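Local coordinates for protein chorismate mutase (Clostridium thermocellum, PDB 1XHO) that probably catalyses, as a trimeric AroH-type chorismate mutase, the rearrangement of chorismate to prephenate on the way to phenylalanine and tyrosine, at residues C[34-39]-C[116-121]; C[74-79]-C[99-104]. One frame throughout, in Å; residues are numbered along the deposited sequence.

Contact 1: C[34-39]-C[116-121]; sequences AIRGAT and CIRVMM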
ATOM      1  N   ALA C  34       8.682   7.028   6.327  1.00 26.63           N
ATOM      2  CA  ALA C  34       8.516   6.456   4.993  1.00 25.97           C
ATOM      3  C   ALA C  34       9.311   7.257   3.961  1.00 25.74           C
ATOM      4  O   ALA C  34       9.414   8.473   4.065  1.00 26.16           O
ATOM      5  CB  ALA C  34       7.053   6.425   4.625  1.00 26.56           C
ATOM      6  N   ILE C  35       9.881   6.563   2.981  1.00 25.96           N
ATOM      7  CA  ILE C  35      10.635   7.206   1.899  1.00 24.84           C
ATOM      8  C   ILE C  35       9.966   6.933   0.553  1.00 22.41           C
ATOM      9  O   ILE C  35       9.665   5.790   0.217  1.00 20.99           O
ATOM     10  CB  ILE C  35      12.103   6.715   1.823  1.00 26.39           C
ATOM     11  CG1 ILE C  35      12.671   6.422   3.222  1.00 27.98           C
ATOM     12  CG2 ILE C  35      12.957   7.752   1.088  1.00 28.62           C
ATOM     13  CD1 ILE C  35      14.099   5.886   3.225  1.00 26.92           C
ATOM     14  N   ARG C  36       9.742   8.000  -0.209  1.00 22.10           N
ATOM     15  CA  ARG C  36       9.216   7.910  -1.556  1.00 23.28           C
ATOM     16  C   ARG C  36      10.350   7.970  -2.595  1.00 23.66           C
ATOM     17  O   ARG C  36      11.319   8.703  -2.425  1.00 27.96           O
ATOM     18  CB  ARG C  36       8.163   9.014  -1.796  1.00 25.39           C
ATOM     19  CG  ARG C  36       6.701   8.531  -1.707  1.00 27.51           C
ATOM     20  CD  ARG C  36       6.359   7.525  -2.844  1.00 30.68           C
ATOM     21  NE  ARG C  36       6.786   8.030  -4.157  1.00 32.30           N
ATOM     22  CZ  ARG C  36       6.111   8.922  -4.883  1.00 33.62           C
ATOM     23  NH1 ARG C  36       4.943   9.418  -4.463  1.00 33.44           N
ATOM     24  NH2 ARG C  36       6.601   9.321  -6.051  1.00 35.23           N
ATOM     25  N   GLY C  37      10.237   7.140  -3.631  1.00 22.54           N
ATOM     26  CA  GLY C  37      11.050   7.229  -4.831  1.00 21.51           C
ATOM     27  C   GLY C  37      10.188   7.149  -6.102  1.00 21.71           C
ATOM     28  O   GLY C  37       9.093   6.561  -6.100  1.00 18.81           O
ATOM     29  N   ALA C  38      10.668   7.774  -7.176  1.00 20.58           N
ATOM     30  CA  ALA C  38      10.039   7.654  -8.487  1.00 24.07           C
ATOM     31  C   ALA C  38      11.095   7.724  -9.560  1.00 25.49           C
ATOM     32  O   ALA C  38      12.125   8.383  -9.391  1.00 27.86           O
ATOM     33  CB  ALA C  38       8.972   8.728  -8.705  1.00 24.29           C
ATOM     34  N   THR C  39      10.841   7.010 -10.649  1.00 27.13           N
ATOM     35  CA  THR C  39      11.737   6.977 -11.790  1.00 27.43           C
ATOM     36  C   THR C  39      10.936   6.635 -13.051  1.00 28.41           C
ATOM     37  O   THR C  39       9.792   6.199 -12.972  1.00 26.39           O
ATOM     38  CB  THR C  39      12.923   5.968 -11.565  1.00 27.91           C
ATOM     39  OG1 THR C  39      13.956   6.189 -12.542  1.00 26.36           O
ATOM     40  CG2 THR C  39      12.446   4.494 -11.602  1.00 26.82           C
ATOM     41  N   CYS C 116       6.357   5.154 -15.536  1.00 26.23           N
ATOM     42  CA  CYS C 116       6.805   5.582 -14.214  1.00 26.97           C
ATOM     43  C   CYS C 116       6.711   4.483 -13.155  1.00 26.64           C
ATOM     44  O   CYS C 116       5.640   3.920 -12.914  1.00 24.27           O
ATOM     45  CB  CYS C 116       6.008   6.835 -13.763  1.00 26.22           C
ATOM     46  SG  CYS C 116       6.430   7.492 -12.116  1.00 23.72           S
ATOM     47  N   ILE C 117       7.843   4.217 -12.509  1.00 26.37           N
ATOM     48  CA  ILE C 117       7.916   3.329 -11.355  1.00 26.21           C
ATOM     49  C   ILE C 117       8.024   4.160 -10.070  1.00 25.11           C
ATOM     50  O   ILE C 117       8.933   4.991  -9.932  1.00 23.43           O
ATOM     51  CB  ILE C 117       9.135   2.387 -11.464  1.00 27.39           C
ATOM     52  CG1 ILE C 117       9.061   1.595 -12.778  1.00 28.68           C
ATOM     53  CG2 ILE C 117       9.212   1.455 -10.257  1.00 26.74           C
ATOM     54  CD1 ILE C 117      10.364   1.045 -13.239  1.00 28.66           C
ATOM     55  N   ARG C 118       7.091   3.938  -9.141  1.00 25.15           N
ATOM     56  CA  ARG C 118       7.139   4.561  -7.811  1.00 24.68           C
ATOM     57  C   ARG C 118       7.420   3.538  -6.712  1.00 22.57           C
ATOM     58  O   ARG C 118       7.071   2.365  -6.830  1.00 19.61           O
ATOM     59  CB  ARG C 118       5.858   5.341  -7.502  1.00 22.96           C
ATOM     60  CG  ARG C 118       5.600   6.492  -8.487  1.00 24.54           C
ATOM     61  CD  ARG C 118       4.322   7.220  -8.106  1.00 23.55           C
ATOM     62  NE  ARG C 118       4.053   8.451  -8.850  1.00 22.43           N
ATOM     63  CZ  ARG C 118       3.506   8.533 -10.068  1.00 20.94           C
ATOM     64  NH1 ARG C 118       3.211   7.465 -10.769  1.00 24.14           N
ATOM     65  NH2 ARG C 118       3.285   9.713 -10.599  1.00 22.18           N
ATOM     66  N   VAL C 119       8.078   4.008  -5.654  1.00 23.30           N
ATOM     67  CA  VAL C 119       8.491   3.181  -4.526  1.00 22.75           C
ATOM     68  C   VAL C 119       8.126   3.904  -3.246  1.00 24.28           C
ATOM     69  O   VAL C 119       8.423   5.086  -3.108  1.00 25.00           O
ATOM     70  CB  VAL C 119      10.033   2.945  -4.509  1.00 21.88           C
ATOM     71  CG1 VAL C 119      10.465   2.186  -3.244  1.00 21.02           C
ATOM     72  CG2 VAL C 119      10.459   2.220  -5.736  1.00 22.93           C
HETATM   73  N   MSE C 120       7.474   3.194  -2.327  1.00 25.78           N
HETATM   74  CA  MSE C 120       7.250   3.680  -0.976  1.00 26.73           C
HETATM   75  C   MSE C 120       7.952   2.731   0.009  1.00 26.88           C
HETATM   76  O   MSE C 120       7.633   1.537   0.096  1.00 26.45           O
HETATM   77  CB  MSE C 120       5.762   3.759  -0.665  1.00 27.60           C
HETATM   78  CG  MSE C 120       5.457   4.124   0.801  1.00 28.09           C
HETATM   79 SE   MSE C 120       3.549   4.354   1.150  1.00 30.45          SE
HETATM   80  CE  MSE C 120       3.379   6.281   0.621  1.00 28.13           C
HETATM   81  N   MSE C 121       8.904   3.273   0.752  1.00 26.34           N
HETATM   82  CA  MSE C 121       9.731   2.473   1.627  1.00 29.09           C
HETATM   83  C   MSE C 121       9.563   2.882   3.088  1.00 27.71           C
HETATM   84  O   MSE C 121       9.938   3.988   3.461  1.00 28.00           O
HETATM   85  CB  MSE C 121      11.178   2.653   1.195  1.00 31.41           C
HETATM   86  CG  MSE C 121      12.151   1.686   1.804  1.00 31.73           C
HETATM   87 SE   MSE C 121      13.920   2.132   1.184  1.00 32.61          SE
HETATM   88  CE  MSE C 121      13.898   1.523  -0.616  1.00 30.01           C
TER
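Backbone N-H and C=O groups of I35, G37 and T39 pair with those of M121, V119 and I117 in six hydrogen bonds, joining two antiparallel strands edge to edge. The shortest runs from I35 N to M121 O at 2.6 Å; V119 N gives a 2.8 Å bond to G37 O. Between these pairs lie the non-hydrogen-bonded pairs R36 with M120 and A38 with R118, whose side chains share one face.

In R36 the turn at chi2 (-65°) brings CD over the neighbouring strand, 3.2 Å from V119 O, and the second bend, at chi3 (-49°), sends the guanidinium on toward R118. NE makes a weak bond to G37 O in its own strand, while NH1 bonds to L101 O of the second subunit. The CD of R118 lies over one face of the R36 guanidinium, 3.7 Å from R36 NH2, and the two guanidinium planes stand 75° apart. A38 CB touches R118 CG at 4.1 Å.

On the opposite face, T39 and I117 run alongside each other, with T39 CG2 3.9 Å from I117 CB. At the other end I35 CB faces M121 CB at 4.2 Å, and between them G37 pairs with V119.

This is the pairing of strands 32-40 and 116-124 in the mixed sheet of the AroH-type subunit. Helix 46-63 covers the second face, L56 and M60 meeting V119; the R36 face lies in the trimer interface, M102 of the second subunit packing on R36 and R118. Strands 135-136 and 71-78 flank the pair.

Contact 2: C[74-79]-C[99-104]; sequences IIFTVT and TALMCM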
ATOM      1  N   ILE C  74       8.622  -2.553   1.312  1.00 24.88           N
ATOM      2  CA  ILE C  74       8.727  -1.847   0.045  1.00 22.92           C
ATOM      3  C   ILE C  74       7.513  -2.126  -0.829  1.00 24.30           C
ATOM      4  O   ILE C  74       7.238  -3.277  -1.186  1.00 23.79           O
ATOM      5  CB  ILE C  74      10.019  -2.167  -0.738  1.00 22.25           C
ATOM      6  CG1 ILE C  74      11.223  -2.228   0.217  1.00 22.76           C
ATOM      7  CG2 ILE C  74      10.192  -1.110  -1.847  1.00 20.67           C
ATOM      8  CD1 ILE C  74      12.566  -2.287  -0.442  1.00 23.71           C
ATOM      9  N   ILE C  75       6.786  -1.050  -1.138  1.00 23.58           N
ATOM     10  CA  ILE C  75       5.624  -1.083  -2.008  1.00 24.01           C
ATOM     11  C   ILE C  75       6.014  -0.451  -3.340  1.00 22.97           C
ATOM     12  O   ILE C  75       6.524   0.660  -3.375  1.00 22.83           O
ATOM     13  CB  ILE C  75       4.427  -0.315  -1.382  1.00 24.87           C
ATOM     14  CG1 ILE C  75       3.958  -1.025  -0.092  1.00 26.41           C
ATOM     15  CG2 ILE C  75       3.263  -0.184  -2.396  1.00 23.68           C
ATOM     16  CD1 ILE C  75       2.827  -0.277   0.663  1.00 26.25           C
ATOM     17  N   PHE C  76       5.779  -1.178  -4.425  1.00 25.12           N
ATOM     18  CA  PHE C  76       6.045  -0.690  -5.774  1.00 23.68           C
ATOM     19  C   PHE C  76       4.748  -0.437  -6.534  1.00 21.51           C
ATOM     20  O   PHE C  76       3.793  -1.191  -6.391  1.00 18.96           O
ATOM     21  CB  PHE C  76       6.842  -1.723  -6.552  1.00 24.11           C
ATOM     22  CG  PHE C  76       8.148  -2.104  -5.915  1.00 24.15           C
ATOM     23  CD1 PHE C  76       9.338  -1.486  -6.308  1.00 24.84           C
ATOM     24  CD2 PHE C  76       8.196  -3.095  -4.946  1.00 23.66           C
ATOM     25  CE1 PHE C  76      10.553  -1.855  -5.742  1.00 24.06           C
ATOM     26  CE2 PHE C  76       9.414  -3.463  -4.360  1.00 25.55           C
ATOM     27  CZ  PHE C  76      10.596  -2.846  -4.767  1.00 24.21           C
ATOM     28  N   THR C  77       4.726   0.621  -7.344  1.00 22.34           N
ATOM     29  CA  THR C  77       3.689   0.798  -8.359  1.00 23.37           C
ATOM     30  C   THR C  77       4.318   1.064  -9.709  1.00 25.59           C
ATOM     31  O   THR C  77       5.404   1.650  -9.803  1.00 27.93           O
ATOM     32  CB  THR C  77       2.690   1.948  -8.053  1.00 24.05           C
ATOM     33  OG1 THR C  77       3.372   3.217  -8.044  1.00 23.42           O
ATOM     34  CG2 THR C  77       1.946   1.706  -6.720  1.00 23.32           C
ATOM     35  N   VAL C  78       3.635   0.622 -10.755  1.00 24.42           N
ATOM     36  CA  VAL C  78       3.971   1.020 -12.104  1.00 25.73           C
ATOM     37  C   VAL C  78       2.706   1.540 -12.764  1.00 25.82           C
ATOM     38  O   VAL C  78       1.590   1.137 -12.413  1.00 26.26           O
ATOM     39  CB  VAL C  78       4.584  -0.132 -12.947  1.00 26.14           C
ATOM     40  CG1 VAL C  78       5.822  -0.683 -12.277  1.00 27.23           C
ATOM     41  CG2 VAL C  78       3.558  -1.253 -13.189  1.00 28.12           C
ATOM     42  N   THR C  79       2.890   2.450 -13.707  1.00 23.69           N
ATOM     43  CA  THR C  79       1.806   2.947 -14.531  1.00 24.78           C
ATOM     44  C   THR C  79       1.322   1.853 -15.501  1.00 23.69           C
ATOM     45  O   THR C  79       2.059   0.909 -15.808  1.00 24.86           O
ATOM     46  CB  THR C  79       2.245   4.234 -15.288  1.00 23.96           C
ATOM     47  OG1 THR C  79       3.579   4.073 -15.787  1.00 23.72           O
ATOM     48  CG2 THR C  79       2.242   5.395 -14.361  1.00 23.69           C
ATOM     49  N   THR C  99      13.029  -8.987   2.933  1.00 29.40           N
ATOM     50  CA  THR C  99      12.175  -7.808   3.090  1.00 27.92           C
ATOM     51  C   THR C  99      10.816  -8.020   2.423  1.00 23.55           C
ATOM     52  O   THR C  99      10.726  -8.560   1.345  1.00 21.98           O
ATOM     53  CB  THR C  99      12.894  -6.526   2.542  1.00 29.02           C
ATOM     54  OG1 THR C  99      14.078  -6.288   3.311  1.00 31.42           O
ATOM     55  CG2 THR C  99      12.020  -5.301   2.647  1.00 28.52           C
ATOM     56  N   ALA C 100       9.762  -7.592   3.111  1.00 25.55           N
ATOM     57  CA  ALA C 100       8.400  -7.654   2.608  1.00 23.00           C
ATOM     58  C   ALA C 100       8.234  -6.659   1.464  1.00 24.19           C
ATOM     59  O   ALA C 100       8.457  -5.441   1.633  1.00 24.27           O
ATOM     60  CB  ALA C 100       7.394  -7.349   3.741  1.00 24.77           C
ATOM     61  N   LEU C 101       7.861  -7.198   0.304  1.00 25.61           N
ATOM     62  CA  LEU C 101       7.670  -6.442  -0.928  1.00 26.23           C
ATOM     63  C   LEU C 101       6.221  -6.584  -1.383  1.00 27.76           C
ATOM     64  O   LEU C 101       5.554  -7.553  -1.033  1.00 24.01           O
ATOM     65  CB  LEU C 101       8.600  -6.971  -2.016  1.00 26.11           C
ATOM     66  CG  LEU C 101      10.089  -7.110  -1.645  1.00 25.85           C
ATOM     67  CD1 LEU C 101      10.878  -7.790  -2.746  1.00 26.81           C
ATOM     68  CD2 LEU C 101      10.705  -5.776  -1.350  1.00 26.98           C
HETATM   69  N   MSE C 102       5.746  -5.625  -2.172  1.00 28.86           N
HETATM   70  CA  MSE C 102       4.398  -5.673  -2.742  1.00 31.22           C
HETATM   71  C   MSE C 102       4.340  -4.752  -3.958  1.00 25.64           C
HETATM   72  O   MSE C 102       4.908  -3.645  -3.940  1.00 20.78           O
HETATM   73  CB  MSE C 102       3.352  -5.270  -1.683  1.00 34.78           C
HETATM   74  CG  MSE C 102       1.887  -5.351  -2.154  1.00 40.63           C
HETATM   75 SE   MSE C 102       0.544  -5.745  -0.721  1.00 48.68          SE
HETATM   76  CE  MSE C 102       0.923  -7.677  -0.725  1.00 42.04           C
ATOM     77  N   CYS C 103       3.669  -5.215  -5.018  1.00 23.12           N
ATOM     78  CA  CYS C 103       3.591  -4.479  -6.276  1.00 22.13           C
ATOM     79  C   CYS C 103       2.157  -4.343  -6.761  1.00 22.84           C
ATOM     80  O   CYS C 103       1.417  -5.333  -6.812  1.00 22.68           O
ATOM     81  CB  CYS C 103       4.396  -5.181  -7.360  1.00 22.90           C
ATOM     82  SG  CYS C 103       6.078  -5.530  -6.932  1.00 24.75           S
HETATM   83  N   MSE C 104       1.786  -3.108  -7.116  1.00 23.15           N
HETATM   84  CA  MSE C 104       0.474  -2.782  -7.652  1.00 25.83           C
HETATM   85  C   MSE C 104       0.675  -1.932  -8.887  1.00 24.32           C
HETATM   86  O   MSE C 104       1.796  -1.602  -9.249  1.00 21.23           O
HETATM   87  CB  MSE C 104      -0.361  -1.977  -6.642  1.00 29.99           C
HETATM   88  CG  MSE C 104      -0.627  -2.667  -5.298  1.00 32.82           C
HETATM   89 SE   MSE C 104       0.886  -2.596  -4.041  1.00 35.93          SE
HETATM   90  CE  MSE C 104      -0.208  -2.298  -2.453  1.00 34.83           C
TER
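Strands 71-78 and 100-105 are the two parallel strands of a beta-alpha-beta unit, connected through helix 89-93, and this contact is their shared edge. I74 N donates to A100 O and M102 N to I74 O, and F76 N makes the shortest bond, 2.7 Å to M102 O. M104 N to F76 O continues the run, and the longer V78 N to M104 O bond at 3.3 Å follows, with V78 pairing onward to E106.

On the face of I74 and F76, L101 CD2 lies 3.7 Å from I74 CB and also reaches the F76 ring at its edge, 4.0 Å from CE2. With CG of F76 anti to its carbonyl carbon (chi1 -58°), the ring stands out from the sheet, its CD2-CE2 side beside strand 100-105, and C103 SG sits obliquely to it, 3.8 Å from CD2, as a sulfur-aromatic contact. On the other face the selenomethionine chain of M104, bent at chi2 (79°), brings SE 3.8 Å from I75 CG2.

T77 OG1 bonds to E106, and T99 OG1 to K129 of the third subunit. Backbone bonding fixes the alignment of the strands, while mostly apolar side chains, with the sulfur of C103 against the F76 ring, pack on the two faces.

How the contacts relate
The two contacts are neighbours in one mixed sheet, their centres 9 Å apart. Strand 116-124 of contact 1 runs antiparallel beside strand 71-78 of contact 2, and the probable backbone bonds M120 N to I75 O and R118 N to T77 O, both 2.9 Å, stitch them together; V119 CG1 also packs on I74 CG2. Along the chain 34-39 comes first, then both segments of contact 2, then 116-121, so the outer pair brackets the beta-alpha-beta unit. Four adjacent strands, 100-105, 71-78, 116-124 and 32-40, are thereby joined. Both contacts also meet the second subunit, consistent with the sheet's part in building the trimer.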